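Local coordinates for sortase (Actinomyces oris, PDB 2XWG), which probably joins pilin subunits into surface fimbriae as a class C sortase, a membrane-bound cysteine transpeptidase, at residues Pro203-Val208 against Thr226-Pro231; Leu75-Glu80 against Thr209-Thr214; Ile110-Pro115 against Thr158-Leu163. All coordinates share one frame; numbering follows the deposited sequence.

Two of the three contacts share strand 206-214. Interaction 1 takes its first residues and zips them to strand 221-229 by backbone hydrogen bonds and salt bridges in a partly buried contact. Interaction 2 takes the rest, where the loop carrying W78 closes over the predicted active-site cysteine; this contact is buried, and sulfur-aromatic and apolar touches replace hydrogen bonds across it. T226 OG1 and T209 OG1 meet where the two contacts adjoin. Interaction 3, partly buried, packs loop 158-163 on strand 112-118 of the same sheet with apolar side chains and a bridging water; L163 and F160 carry it against L210, I211 and T212 of interaction 2.

Interaction 1 of 3, residues Pro203-Val208 against Thr226-Pro231; sequences PGRDLV and TGERVP
Backbone pairing joins L207 and V208 of strand 206-214 to G227 and E228 of strand 221-229, the two arms of a beta hairpin, and two salt bridges reinforce it. V208 and G227 form a hydrogen-bonded antiparallel pair: V208 N reaches G227 O at 3.0 Å and G227 N reaches V208 O at 2.8 Å. L207 and E228 are the non-hydrogen-bonded pair beside it, and R229 N continues the pattern to D206 O. V208 faces inward onto strands 144-149 and 179-191, a place suited to a branched apolar residue in the sortase beta-barrel, whereas E228 and L207 lie on the other face of the sheet. There the E228 chain runs out with CG anti to the backbone N (chi1 -169°), and R205 crosses it at about a right angle. The guanidinium grips side-on, with NE 3.0 Å from E228 OE2 and NH2 2.8 Å from E228 OE1. Both oxygens lie near the guanidinium plane but are met from above the carboxylate plane, since the two groups are turned 55° apart. L207 CD2 lies over one guanidinium face, toward its rim, and also touches E228 CD. Replacing R205 by an alanine removes both donors and would probably leave the E228 carboxylate without its charged mate and freer to turn. N186 bonds OE1 weakly. D206 and R229 make the second bridge: R229 NH1 stands 2.9 Å from D206 OD2, on the syn side, by a bent bond (139°), the two planes nearly perpendicular. The same OD2 accepts from the backbone of G141 and OD1 from the Y183 hydroxyl.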
ATOM      1  N   PRO A 203       4.876 -15.290   5.264  1.00 63.96           N
ATOM      2  CA  PRO A 203       6.312 -15.584   5.122  1.00 62.06           C
ATOM      3  C   PRO A 203       6.687 -16.267   3.809  1.00 65.59           C
ATOM      4  O   PRO A 203       5.942 -17.134   3.311  1.00 63.51           O
ATOM      5  CB  PRO A 203       6.602 -16.484   6.320  1.00 63.12           C
ATOM      6  CG  PRO A 203       5.588 -16.074   7.332  1.00 60.58           C
ATOM      7  CD  PRO A 203       4.340 -15.829   6.523  1.00 63.11           C
ATOM      8  N   GLY A 204       7.834 -15.852   3.261  1.00 65.01           N
ATOM      9  CA  GLY A 204       8.329 -16.358   1.993  1.00 62.80           C
ATOM     10  C   GLY A 204       7.414 -16.017   0.831  1.00 64.99           C
ATOM     11  O   GLY A 204       7.479 -16.638  -0.233  1.00 69.02           O
ATOM     12  N   ARG A 205       6.543 -15.034   1.043  1.00 70.62           N
ATOM     13  CA  ARG A 205       5.706 -14.490  -0.023  1.00 66.14           C
ATOM     14  C   ARG A 205       5.913 -12.981  -0.182  1.00 58.59           C
ATOM     15  O   ARG A 205       6.177 -12.261   0.794  1.00 55.48           O
ATOM     16  CB  ARG A 205       4.226 -14.810   0.218  1.00 60.29           C
ATOM     17  CG  ARG A 205       3.818 -16.240  -0.134  1.00 64.78           C
ATOM     18  CD  ARG A 205       2.331 -16.491   0.180  1.00 69.46           C
ATOM     19  NE  ARG A 205       1.416 -16.231  -0.941  1.00 69.31           N
ATOM     20  CZ  ARG A 205       0.099 -16.040  -0.812  1.00 70.29           C
ATOM     21  NH1 ARG A 205      -0.464 -16.056   0.389  1.00 70.73           N
ATOM     22  NH2 ARG A 205      -0.664 -15.819  -1.880  1.00 66.68           N
ATOM     23  N   ASP A 206       5.802 -12.531  -1.428  1.00 49.19           N
ATOM     24  CA  ASP A 206       5.924 -11.123  -1.805  1.00 45.34           C
ATOM     25  C   ASP A 206       4.525 -10.642  -2.209  1.00 41.24           C
ATOM     26  O   ASP A 206       4.072 -10.896  -3.331  1.00 43.29           O
ATOM     27  CB  ASP A 206       6.912 -11.013  -2.985  1.00 46.93           C
ATOM     28  CG  ASP A 206       7.233  -9.560  -3.390  1.00 46.12           C
ATOM     29  OD1 ASP A 206       6.413  -8.654  -3.103  1.00 41.49           O
ATOM     30  OD2 ASP A 206       8.307  -9.338  -4.019  1.00 41.39           O
ATOM     31  N   LEU A 207       3.819  -9.982  -1.299  1.00 33.96           N
ATOM     32  CA  LEU A 207       2.443  -9.580  -1.588  1.00 32.72           C
ATOM     33  C   LEU A 207       2.222  -8.078  -1.473  1.00 29.39           C
ATOM     34  O   LEU A 207       2.812  -7.430  -0.624  1.00 30.20           O
ATOM     35  CB  LEU A 207       1.493 -10.242  -0.598  1.00 36.75           C
ATOM     36  CG  LEU A 207       1.569 -11.721  -0.292  1.00 37.70           C
ATOM     37  CD1 LEU A 207       0.625 -12.020   0.853  1.00 38.49           C
ATOM     38  CD2 LEU A 207       1.180 -12.483  -1.531  1.00 43.83           C
ATOM     39  N   VAL A 208       1.323  -7.539  -2.288  1.00 34.01           N
ATOM     40  CA  VAL A 208       0.809  -6.186  -2.057  1.00 33.34           C
ATOM     41  C   VAL A 208      -0.714  -6.177  -2.038  1.00 33.11           C
ATOM     42  O   VAL A 208      -1.346  -6.709  -2.941  1.00 35.42           O
ATOM     43  CB  VAL A 208       1.236  -5.208  -3.150  1.00 30.58           C
ATOM     44  CG1 VAL A 208       0.424  -3.943  -3.026  1.00 25.21           C
ATOM     45  CG2 VAL A 208       2.708  -4.907  -3.035  1.00 36.73           C
ATOM     46  N   THR A 226      -5.553  -8.351  -3.323  1.00 40.59           N
ATOM     47  CA  THR A 226      -4.189  -8.745  -3.028  1.00 40.88           C
ATOM     48  C   THR A 226      -3.532  -9.209  -4.313  1.00 42.73           C
ATOM     49  O   THR A 226      -4.130  -9.963  -5.079  1.00 45.02           O
ATOM     50  CB  THR A 226      -4.137  -9.887  -1.988  1.00 44.66           C
ATOM     51  OG1 THR A 226      -4.802  -9.491  -0.774  1.00 47.19           O
ATOM     52  CG2 THR A 226      -2.691 -10.270  -1.678  1.00 39.49           C
ATOM     53  N   GLY A 227      -2.315  -8.743  -4.567  1.00 34.04           N
ATOM     54  CA  GLY A 227      -1.558  -9.217  -5.713  1.00 33.42           C
ATOM     55  C   GLY A 227      -0.301  -9.911  -5.226  1.00 35.61           C
ATOM     56  O   GLY A 227       0.198  -9.600  -4.137  1.00 35.41           O
ATOM     57  N   GLU A 228       0.211 -10.850  -6.019  1.00 38.55           N
ATOM     58  CA  GLU A 228       1.447 -11.532  -5.672  1.00 39.61           C
ATOM     59  C   GLU A 228       2.523 -11.253  -6.712  1.00 42.73           C
ATOM     60  O   GLU A 228       2.247 -11.214  -7.913  1.00 45.61           O
ATOM     61  CB  GLU A 228       1.232 -13.031  -5.515  1.00 41.61           C
ATOM     62  CG  GLU A 228       2.431 -13.745  -4.883  1.00 50.70           C
ATOM     63  CD  GLU A 228       2.029 -15.016  -4.131  1.00 57.84           C
ATOM     64  OE1 GLU A 228       0.850 -15.434  -4.235  1.00 54.29           O
ATOM     65  OE2 GLU A 228       2.887 -15.591  -3.428  1.00 56.78           O
ATOM     66  N   ARG A 229       3.746 -11.041  -6.242  1.00 38.90           N
ATOM     67  CA  ARG A 229       4.853 -10.714  -7.118  1.00 41.29           C
ATOM     68  C   ARG A 229       4.943 -11.728  -8.257  1.00 46.48           C
ATOM     69  O   ARG A 229       4.877 -12.926  -8.029  1.00 50.86           O
ATOM     70  CB  ARG A 229       6.158 -10.691  -6.313  1.00 40.88           C
ATOM     71  CG  ARG A 229       7.406 -10.300  -7.112  1.00 42.94           C
ATOM     72  CD  ARG A 229       7.374  -8.832  -7.523  1.00 40.42           C
ATOM     73  NE  ARG A 229       8.606  -8.400  -8.183  1.00 38.62           N
ATOM     74  CZ  ARG A 229       9.678  -7.986  -7.512  1.00 41.83           C
ATOM     75  NH1 ARG A 229       9.648  -7.970  -6.185  1.00 43.89           N
ATOM     76  NH2 ARG A 229      10.774  -7.597  -8.146  1.00 38.61           N
ATOM     77  N   VAL A 230       5.071 -11.232  -9.481  1.00 43.78           N
ATOM     78  CA  VAL A 230       5.289 -12.061 -10.656  1.00 45.60           C
ATOM     79  C   VAL A 230       6.538 -11.569 -11.398  1.00 54.03           C
ATOM     80  O   VAL A 230       6.666 -10.371 -11.670  1.00 50.81           O
ATOM     81  CB  VAL A 230       4.111 -11.970 -11.634  1.00 44.60           C
ATOM     82  CG1 VAL A 230       4.586 -12.321 -13.038  1.00 49.16           C
ATOM     83  CG2 VAL A 230       2.964 -12.884 -11.195  1.00 46.48           C
ATOM     84  N   PRO A 231       7.478 -12.477 -11.717  1.00 76.32           N
ATOM     85  CA  PRO A 231       8.603 -11.994 -12.536  1.00 78.74           C
ATOM     86  C   PRO A 231       8.180 -11.816 -13.995  1.00 75.05           C
ATOM     87  O   PRO A 231       7.222 -12.461 -14.448  1.00 71.60           O
ATOM     88  CB  PRO A 231       9.661 -13.102 -12.382  1.00 81.46           C
ATOM     89  CG  PRO A 231       9.257 -13.854 -11.113  1.00 85.53           C
ATOM     90  CD  PRO A 231       7.742 -13.809 -11.141  1.00 77.56           C
TER

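Interaction 2 of 3, residues Leu75-Glu80 against Thr209-Thr214; sequences LDPWLE and TLITCT. With CA (calcium ion), chain F.
The indole of W78 lies flat against the sulfur of C213, the predicted acyl-thioester nucleophile, in a sulfur-aromatic contact: C213 SG sits 3.6 Å from the centroid of the six-membered ring and only 14° off its normal. This is the arrangement of the lid found in class C sortases, whose Asp-Pro-aromatic motif is here D76, P77 and W78, and it is consistent with a closed active site, whose lid would probably have to move for substrate to enter. A broad aromatic suits the task, since one face can blanket the sulfur while the other rests on P77 CB. With CG anti to its own carbonyl carbon (chi1 -67°), W78 projects toward strand 206-214. Its CH2 meets I211 O near the ring plane, at 3.7 Å, and CZ3 touches I211 CG1 at 4.1 Å as the two side chains slide past each other. P77 adds a lighter apolar touch, CG to I211 CG2 at 4.3 Å, while H151, the predicted proton donor/acceptor, meets the indole with its ring at about 45°.

No hydrogen bond links the two segments, and the loop's shape is probably set largely by bonds within it and to neighbours. D76 OD2 accepts from W78 N at 3.0 Å, an Asx turn in which the N-H comes from above the carboxylate plane; its other oxygen, OD1, forms a salt bridge with R222 on strand 221-229. Proline fits the bend between them, with phi already restricted. A calcium ion ties the loop's backbone to T120 OG1: P77 O binds the metal at 2.5 Å and E80 O at 2.6 Å; two waters are also bound, and one donates to D76 O at 3.0 Å.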
ATOM      1  N   LEU A  75      -4.358  -1.662  12.638  1.00 65.53           N
ATOM      2  CA  LEU A  75      -5.695  -1.084  12.717  1.00 61.48           C
ATOM      3  C   LEU A  75      -6.187  -0.603  11.335  1.00 59.92           C
ATOM      4  O   LEU A  75      -5.374  -0.326  10.452  1.00 58.42           O
ATOM      5  CB  LEU A  75      -5.684   0.081  13.717  1.00 59.31           C
ATOM      6  CG  LEU A  75      -5.545  -0.205  15.227  1.00 67.77           C
ATOM      7  CD1 LEU A  75      -6.897  -0.177  15.955  1.00 62.84           C
ATOM      8  CD2 LEU A  75      -4.804  -1.519  15.522  1.00 72.95           C
ATOM      9  N   ASP A  76      -7.506  -0.510  11.143  1.00 49.19           N
ATOM     10  CA  ASP A  76      -8.067   0.035   9.900  1.00 44.79           C
ATOM     11  C   ASP A  76      -7.426   1.384   9.503  1.00 41.18           C
ATOM     12  O   ASP A  76      -7.193   2.252  10.355  1.00 40.10           O
ATOM     13  CB  ASP A  76      -9.582   0.186  10.033  1.00 42.84           C
ATOM     14  CG  ASP A  76     -10.252   0.683   8.750  1.00 43.11           C
ATOM     15  OD1 ASP A  76     -10.268  -0.044   7.719  1.00 43.07           O
ATOM     16  OD2 ASP A  76     -10.812   1.794   8.790  1.00 42.65           O
ATOM     17  N   PRO A  77      -7.135   1.560   8.205  1.00 37.78           N
ATOM     18  CA  PRO A  77      -6.545   2.822   7.737  1.00 38.64           C
ATOM     19  C   PRO A  77      -7.401   4.052   8.051  1.00 39.60           C
ATOM     20  O   PRO A  77      -6.846   5.136   8.192  1.00 37.48           O
ATOM     21  CB  PRO A  77      -6.432   2.614   6.218  1.00 35.99           C
ATOM     22  CG  PRO A  77      -6.335   1.124   6.053  1.00 34.45           C
ATOM     23  CD  PRO A  77      -7.245   0.566   7.118  1.00 35.75           C
ATOM     24  N   TRP A  78      -8.716   3.880   8.170  1.00 36.26           N
ATOM     25  CA  TRP A  78      -9.627   5.008   8.356  1.00 36.08           C
ATOM     26  C   TRP A  78     -10.062   5.243   9.795  1.00 36.85           C
ATOM     27  O   TRP A  78     -10.844   6.144  10.071  1.00 40.12           O
ATOM     28  CB  TRP A  78     -10.862   4.848   7.463  1.00 32.97           C
ATOM     29  CG  TRP A  78     -10.536   4.961   5.998  1.00 37.07           C
ATOM     30  CD1 TRP A  78     -10.636   6.082   5.214  1.00 33.73           C
ATOM     31  CD2 TRP A  78     -10.030   3.925   5.147  1.00 33.08           C
ATOM     32  NE1 TRP A  78     -10.237   5.795   3.929  1.00 31.97           N
ATOM     33  CE2 TRP A  78      -9.863   4.481   3.861  1.00 28.40           C
ATOM     34  CE3 TRP A  78      -9.715   2.585   5.344  1.00 31.83           C
ATOM     35  CZ2 TRP A  78      -9.397   3.742   2.784  1.00 28.36           C
ATOM     36  CZ3 TRP A  78      -9.254   1.847   4.268  1.00 33.49           C
ATOM     37  CH2 TRP A  78      -9.098   2.430   3.004  1.00 31.30           C
ATOM     38  N   LEU A  79      -9.560   4.433  10.712  1.00 39.38           N
ATOM     39  CA  LEU A  79      -9.826   4.648  12.123  1.00 41.03           C
ATOM     40  C   LEU A  79      -9.312   6.030  12.484  1.00 41.96           C
ATOM     41  O   LEU A  79     -10.079   6.950  12.805  1.00 40.39           O
ATOM     42  CB  LEU A  79      -9.077   3.619  12.967  1.00 44.33           C
ATOM     43  CG  LEU A  79      -9.438   3.697  14.450  1.00 53.88           C
ATOM     44  CD1 LEU A  79     -10.835   3.092  14.635  1.00 53.09           C
ATOM     45  CD2 LEU A  79      -8.422   2.998  15.340  1.00 49.42           C
ATOM     46  N   GLU A  80      -7.994   6.155  12.416  1.00 45.79           N
ATOM     47  CA  GLU A  80      -7.305   7.393  12.724  1.00 48.06           C
ATOM     48  C   GLU A  80      -7.202   8.305  11.490  1.00 47.36           C
ATOM     49  O   GLU A  80      -6.938   7.847  10.375  1.00 40.95           O
ATOM     50  CB  GLU A  80      -5.916   7.069  13.280  1.00 49.52           C
ATOM     51  CG  GLU A  80      -5.172   8.280  13.798  1.00 56.31           C
ATOM     52  CD  GLU A  80      -6.087   9.207  14.593  1.00 65.15           C
ATOM     53  OE1 GLU A  80      -7.136   8.717  15.103  1.00 65.11           O
ATOM     54  OE2 GLU A  80      -5.756  10.419  14.698  1.00 58.73           O
ATOM     55  N   THR A 209      -1.304  -5.562  -1.021  1.00 32.10           N
ATOM     56  CA  THR A 209      -2.754  -5.402  -0.976  1.00 34.02           C
ATOM     57  C   THR A 209      -3.199  -3.949  -1.181  1.00 33.96           C
ATOM     58  O   THR A 209      -2.744  -3.037  -0.475  1.00 33.33           O
ATOM     59  CB  THR A 209      -3.328  -5.892   0.357  1.00 37.67           C
ATOM     60  OG1 THR A 209      -2.964  -7.263   0.547  1.00 44.47           O
ATOM     61  CG2 THR A 209      -4.845  -5.781   0.359  1.00 33.74           C
ATOM     62  N   LEU A 210      -4.084  -3.750  -2.154  1.00 30.61           N
ATOM     63  CA  LEU A 210      -4.770  -2.489  -2.351  1.00 27.04           C
ATOM     64  C   LEU A 210      -6.060  -2.477  -1.527  1.00 31.02           C
ATOM     65  O   LEU A 210      -6.950  -3.299  -1.740  1.00 35.11           O
ATOM     66  CB  LEU A 210      -5.104  -2.336  -3.828  1.00 25.79           C
ATOM     67  CG  LEU A 210      -3.942  -2.672  -4.770  1.00 25.83           C
ATOM     68  CD1 LEU A 210      -4.365  -2.558  -6.212  1.00 23.20           C
ATOM     69  CD2 LEU A 210      -2.739  -1.769  -4.518  1.00 22.02           C
ATOM     70  N   ILE A 211      -6.193  -1.554  -0.587  1.00 27.51           N
ATOM     71  CA  ILE A 211      -7.419  -1.537   0.190  1.00 29.37           C
ATOM     72  C   ILE A 211      -8.205  -0.253   0.014  1.00 31.62           C
ATOM     73  O   ILE A 211      -7.636   0.818   0.032  1.00 29.86           O
ATOM     74  CB  ILE A 211      -7.126  -1.746   1.670  1.00 33.00           C
ATOM     75  CG1 ILE A 211      -8.422  -1.742   2.480  1.00 35.56           C
ATOM     76  CG2 ILE A 211      -6.197  -0.674   2.177  1.00 28.75           C
ATOM     77  CD1 ILE A 211      -8.222  -2.144   3.934  1.00 32.62           C
ATOM     78  N   THR A 212      -9.519  -0.366  -0.164  1.00 34.80           N
ATOM     79  CA  THR A 212     -10.385   0.804  -0.218  1.00 29.05           C
ATOM     80  C   THR A 212     -11.652   0.577   0.615  1.00 34.51           C
ATOM     81  O   THR A 212     -11.859  -0.504   1.176  1.00 36.46           O
ATOM     82  CB  THR A 212     -10.776   1.116  -1.651  1.00 26.46           C
ATOM     83  OG1 THR A 212     -11.502   2.343  -1.688  1.00 28.46           O
ATOM     84  CG2 THR A 212     -11.645   0.044  -2.176  1.00 31.14           C
ATOM     85  N   CYS A 213     -12.493   1.598   0.722  1.00 36.47           N
ATOM     86  CA  CYS A 213     -13.763   1.446   1.412  1.00 37.04           C
ATOM     87  C   CYS A 213     -14.837   0.982   0.464  1.00 38.36           C
ATOM     88  O   CYS A 213     -14.750   1.213  -0.743  1.00 41.52           O
ATOM     89  CB  CYS A 213     -14.167   2.757   2.039  1.00 35.88           C
ATOM     90  SG  CYS A 213     -13.097   3.112   3.383  1.00 43.65           S
ATOM     91  N   THR A 214     -15.849   0.318   1.010  1.00 35.01           N
ATOM     92  CA  THR A 214     -16.943  -0.223   0.207  1.00 34.51           C
ATOM     93  C   THR A 214     -18.143  -0.515   1.092  1.00 38.25           C
ATOM     94  O   THR A 214     -17.979  -0.835   2.275  1.00 38.42           O
ATOM     95  CB  THR A 214     -16.520  -1.497  -0.534  1.00 38.50           C
ATOM     96  OG1 THR A 214     -17.295  -1.637  -1.733  1.00 43.53           O
ATOM     97  CG2 THR A 214     -16.694  -2.721   0.349  1.00 35.74           C
TER
HETATM   98 CA    CA F1286      -4.970   6.507   9.206  1.00 44.82          CA
HETATM   99  O   HOH W   1      -5.375   4.478  11.136  1.00 45.45           O
HETATM  100  O   HOH W   2      -3.010   7.772  10.836  1.00 41.66           O

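Interaction 3 of 3, residues Ile110-Pro115 against Thr158-Leu163; sequences IHVSLP and TMFDNL
Apolar packing dominates where I110, V112 and L114 meet the loop 158-163. The strand side belongs to the sortase beta-barrel: strand 112-118 starts at a G1 beta bulge, where H111 and V112 both face I107. The loop side starts with a type II' beta turn from T158 to D161, closed by D161 N to T158 O. M159 holds the position of positive phi (46°), where glycine is more usual.

Among the apolar contacts, V112 CG1 comes up to the edge of the F160 ring, 4.2 Å from CE1, and L114 CD1 reaches the same CE1 at 4.1 Å. L114 CD2 also touches the thioether, 4.2 Å from M159 SD; a flexible methionine suits this spot, because its CB leads away from the strand and the chain must bend back. I110 CD1 meets L163 CD1, and L163 CD1 in turn lies over one face of F160, toward the rim. The ring thus has L163 over one face and V112 at its edge, and it also touches L210 and T212 of strand 206-214.

A second group sets methyls against backbone carbonyls. V112 CG2 stands 3.7 Å from M159 O. For I110, CG1 sits between the backbone N and the carbonyl carbon (chi1 54°), a turn that lays CD1 3.5 Å from N162 O.

The turn also borders the predicted active site, the M159 side chain being about 4 Å from that of H151, the predicted proton donor/acceptor, nearest atoms. Polar linkage across the contact is by water: a single molecule donates to I110 O at 2.6 Å and accepts from N162 ND2 at 3.0 Å.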
ATOM      1  N   ILE A 110      -7.830  -0.371 -14.939  1.00 26.93           N
ATOM      2  CA  ILE A 110      -8.783   0.572 -14.360  1.00 25.21           C
ATOM      3  C   ILE A 110      -8.273   2.020 -14.377  1.00 28.44           C
ATOM      4  O   ILE A 110      -8.810   2.898 -13.699  1.00 22.78           O
ATOM      5  CB  ILE A 110      -9.259   0.142 -12.969  1.00 25.80           C
ATOM      6  CG1 ILE A 110      -8.103  -0.124 -12.021  1.00 17.92           C
ATOM      7  CG2 ILE A 110     -10.090  -1.147 -13.085  1.00 29.52           C
ATOM      8  CD1 ILE A 110      -8.515   0.041 -10.529  1.00 17.60           C
ATOM      9  N   HIS A 111      -7.230   2.261 -15.173  1.00 29.68           N
ATOM     10  CA  HIS A 111      -6.767   3.616 -15.417  1.00 27.78           C
ATOM     11  C   HIS A 111      -6.364   4.320 -14.128  1.00 26.35           C
ATOM     12  O   HIS A 111      -6.585   5.513 -13.964  1.00 29.95           O
ATOM     13  CB  HIS A 111      -7.855   4.386 -16.167  1.00 30.72           C
ATOM     14  CG  HIS A 111      -8.365   3.656 -17.369  1.00 34.68           C
ATOM     15  ND1 HIS A 111      -7.686   3.624 -18.564  1.00 37.87           N
ATOM     16  CD2 HIS A 111      -9.472   2.898 -17.553  1.00 35.47           C
ATOM     17  CE1 HIS A 111      -8.349   2.885 -19.433  1.00 33.60           C
ATOM     18  NE2 HIS A 111      -9.441   2.436 -18.847  1.00 34.53           N
ATOM     19  N   VAL A 112      -5.796   3.569 -13.193  1.00 26.14           N
ATOM     20  CA  VAL A 112      -5.223   4.171 -12.006  1.00 25.56           C
ATOM     21  C   VAL A 112      -3.734   4.373 -12.202  1.00 28.90           C
ATOM     22  O   VAL A 112      -3.006   3.406 -12.459  1.00 29.31           O
ATOM     23  CB  VAL A 112      -5.383   3.294 -10.792  1.00 25.95           C
ATOM     24  CG1 VAL A 112      -4.344   3.674  -9.770  1.00 21.50           C
ATOM     25  CG2 VAL A 112      -6.798   3.421 -10.229  1.00 26.75           C
ATOM     26  N   SER A 113      -3.299   5.629 -12.098  1.00 28.18           N
ATOM     27  CA  SER A 113      -1.885   6.009 -12.122  1.00 27.01           C
ATOM     28  C   SER A 113      -1.651   7.050 -11.045  1.00 25.94           C
ATOM     29  O   SER A 113      -1.935   8.220 -11.258  1.00 25.07           O
ATOM     30  CB  SER A 113      -1.531   6.624 -13.468  1.00 27.44           C
ATOM     31  OG  SER A 113      -0.189   7.041 -13.452  1.00 32.07           O
ATOM     32  N   LEU A 114      -1.141   6.626  -9.889  1.00 24.77           N
ATOM     33  CA  LEU A 114      -1.097   7.477  -8.698  1.00 24.87           C
ATOM     34  C   LEU A 114       0.239   7.386  -7.939  1.00 26.71           C
ATOM     35  O   LEU A 114       0.887   6.347  -7.965  1.00 25.68           O
ATOM     36  CB  LEU A 114      -2.221   7.082  -7.738  1.00 23.13           C
ATOM     37  CG  LEU A 114      -3.664   7.291  -8.184  1.00 26.88           C
ATOM     38  CD1 LEU A 114      -4.624   6.549  -7.249  1.00 22.94           C
ATOM     39  CD2 LEU A 114      -3.976   8.780  -8.214  1.00 22.04           C
ATOM     40  N   PRO A 115       0.632   8.478  -7.248  1.00 20.71           N
ATOM     41  CA  PRO A 115       1.769   8.526  -6.336  1.00 19.81           C
ATOM     42  C   PRO A 115       1.396   7.913  -5.012  1.00 25.83           C
ATOM     43  O   PRO A 115       0.217   7.946  -4.661  1.00 29.78           O
ATOM     44  CB  PRO A 115       1.969  10.020  -6.131  1.00 20.70           C
ATOM     45  CG  PRO A 115       0.616  10.581  -6.264  1.00 22.70           C
ATOM     46  CD  PRO A 115       0.021   9.807  -7.393  1.00 23.09           C
ATOM     47  N   THR A 158     -10.821  10.543  -8.120  1.00 24.98           N
ATOM     48  CA  THR A 158     -11.265   9.168  -8.283  1.00 27.39           C
ATOM     49  C   THR A 158     -10.537   8.186  -7.357  1.00 30.71           C
ATOM     50  O   THR A 158     -11.144   7.228  -6.852  1.00 30.34           O
ATOM     51  CB  THR A 158     -11.071   8.706  -9.733  1.00 30.85           C
ATOM     52  OG1 THR A 158     -11.725   9.612 -10.624  1.00 34.92           O
ATOM     53  CG2 THR A 158     -11.653   7.346  -9.934  1.00 29.64           C
ATOM     54  N   MET A 159      -9.241   8.413  -7.141  1.00 26.48           N
ATOM     55  CA  MET A 159      -8.430   7.531  -6.305  1.00 24.20           C
ATOM     56  C   MET A 159      -8.682   6.078  -6.648  1.00 27.59           C
ATOM     57  O   MET A 159      -8.429   5.677  -7.785  1.00 26.91           O
ATOM     58  CB  MET A 159      -8.643   7.794  -4.822  1.00 22.42           C
ATOM     59  CG  MET A 159      -8.243   9.194  -4.399  1.00 21.79           C
ATOM     60  SD  MET A 159      -6.599   9.649  -5.032  1.00 31.21           S
ATOM     61  CE  MET A 159      -6.362  11.228  -4.244  1.00 26.19           C
ATOM     62  N   PHE A 160      -9.181   5.298  -5.685  1.00 27.85           N
ATOM     63  CA  PHE A 160      -9.381   3.835  -5.853  1.00 27.02           C
ATOM     64  C   PHE A 160     -10.860   3.449  -6.062  1.00 30.83           C
ATOM     65  O   PHE A 160     -11.280   2.308  -5.756  1.00 27.30           O
ATOM     66  CB  PHE A 160      -8.870   3.078  -4.617  1.00 26.68           C
ATOM     67  CG  PHE A 160      -7.389   2.739  -4.651  1.00 26.04           C
ATOM     68  CD1 PHE A 160      -6.606   3.065  -5.739  1.00 24.23           C
ATOM     69  CD2 PHE A 160      -6.794   2.091  -3.581  1.00 25.73           C
ATOM     70  CE1 PHE A 160      -5.273   2.731  -5.780  1.00 20.86           C
ATOM     71  CE2 PHE A 160      -5.454   1.760  -3.609  1.00 27.53           C
ATOM     72  CZ  PHE A 160      -4.694   2.081  -4.713  1.00 22.91           C
ATOM     73  N   ASP A 161     -11.648   4.393  -6.573  1.00 30.37           N
ATOM     74  CA  ASP A 161     -13.076   4.159  -6.761  1.00 31.12           C
ATOM     75  C   ASP A 161     -13.309   2.831  -7.468  1.00 34.29           C
ATOM     76  O   ASP A 161     -14.182   2.020  -7.084  1.00 42.07           O
ATOM     77  CB  ASP A 161     -13.704   5.273  -7.597  1.00 29.27           C
ATOM     78  CG  ASP A 161     -14.071   6.481  -6.782  1.00 29.23           C
ATOM     79  OD1 ASP A 161     -13.969   6.411  -5.542  1.00 31.47           O
ATOM     80  OD2 ASP A 161     -14.475   7.503  -7.383  1.00 31.33           O
ATOM     81  N   ASN A 162     -12.531   2.593  -8.504  1.00 25.79           N
ATOM     82  CA  ASN A 162     -12.810   1.464  -9.366  1.00 27.43           C
ATOM     83  C   ASN A 162     -12.029   0.214  -9.019  1.00 27.80           C
ATOM     84  O   ASN A 162     -11.842  -0.670  -9.858  1.00 28.15           O
ATOM     85  CB  ASN A 162     -12.611   1.875 -10.809  1.00 29.04           C
ATOM     86  CG  ASN A 162     -13.433   3.087 -11.149  1.00 36.35           C
ATOM     87  OD1 ASN A 162     -14.628   3.165 -10.804  1.00 36.31           O
ATOM     88  ND2 ASN A 162     -12.797   4.072 -11.778  1.00 33.88           N
ATOM     89  N   LEU A 163     -11.568   0.133  -7.779  1.00 27.59           N
ATOM     90  CA  LEU A 163     -10.921  -1.091  -7.339  1.00 27.08           C
ATOM     91  C   LEU A 163     -11.880  -2.266  -7.520  1.00 34.55           C
ATOM     92  O   LEU A 163     -11.443  -3.373  -7.831  1.00 42.51           O
ATOM     93  CB  LEU A 163     -10.474  -0.960  -5.876  1.00 30.76           C
ATOM     94  CG  LEU A 163      -9.115  -1.588  -5.553  1.00 27.34           C
ATOM     95  CD1 LEU A 163      -8.081  -1.000  -6.479  1.00 27.24           C
ATOM     96  CD2 LEU A 163      -8.727  -1.352  -4.111  1.00 27.02           C
TER
HETATM   97  O   HOH W   3      -9.761   4.356 -11.773  1.00 31.76           O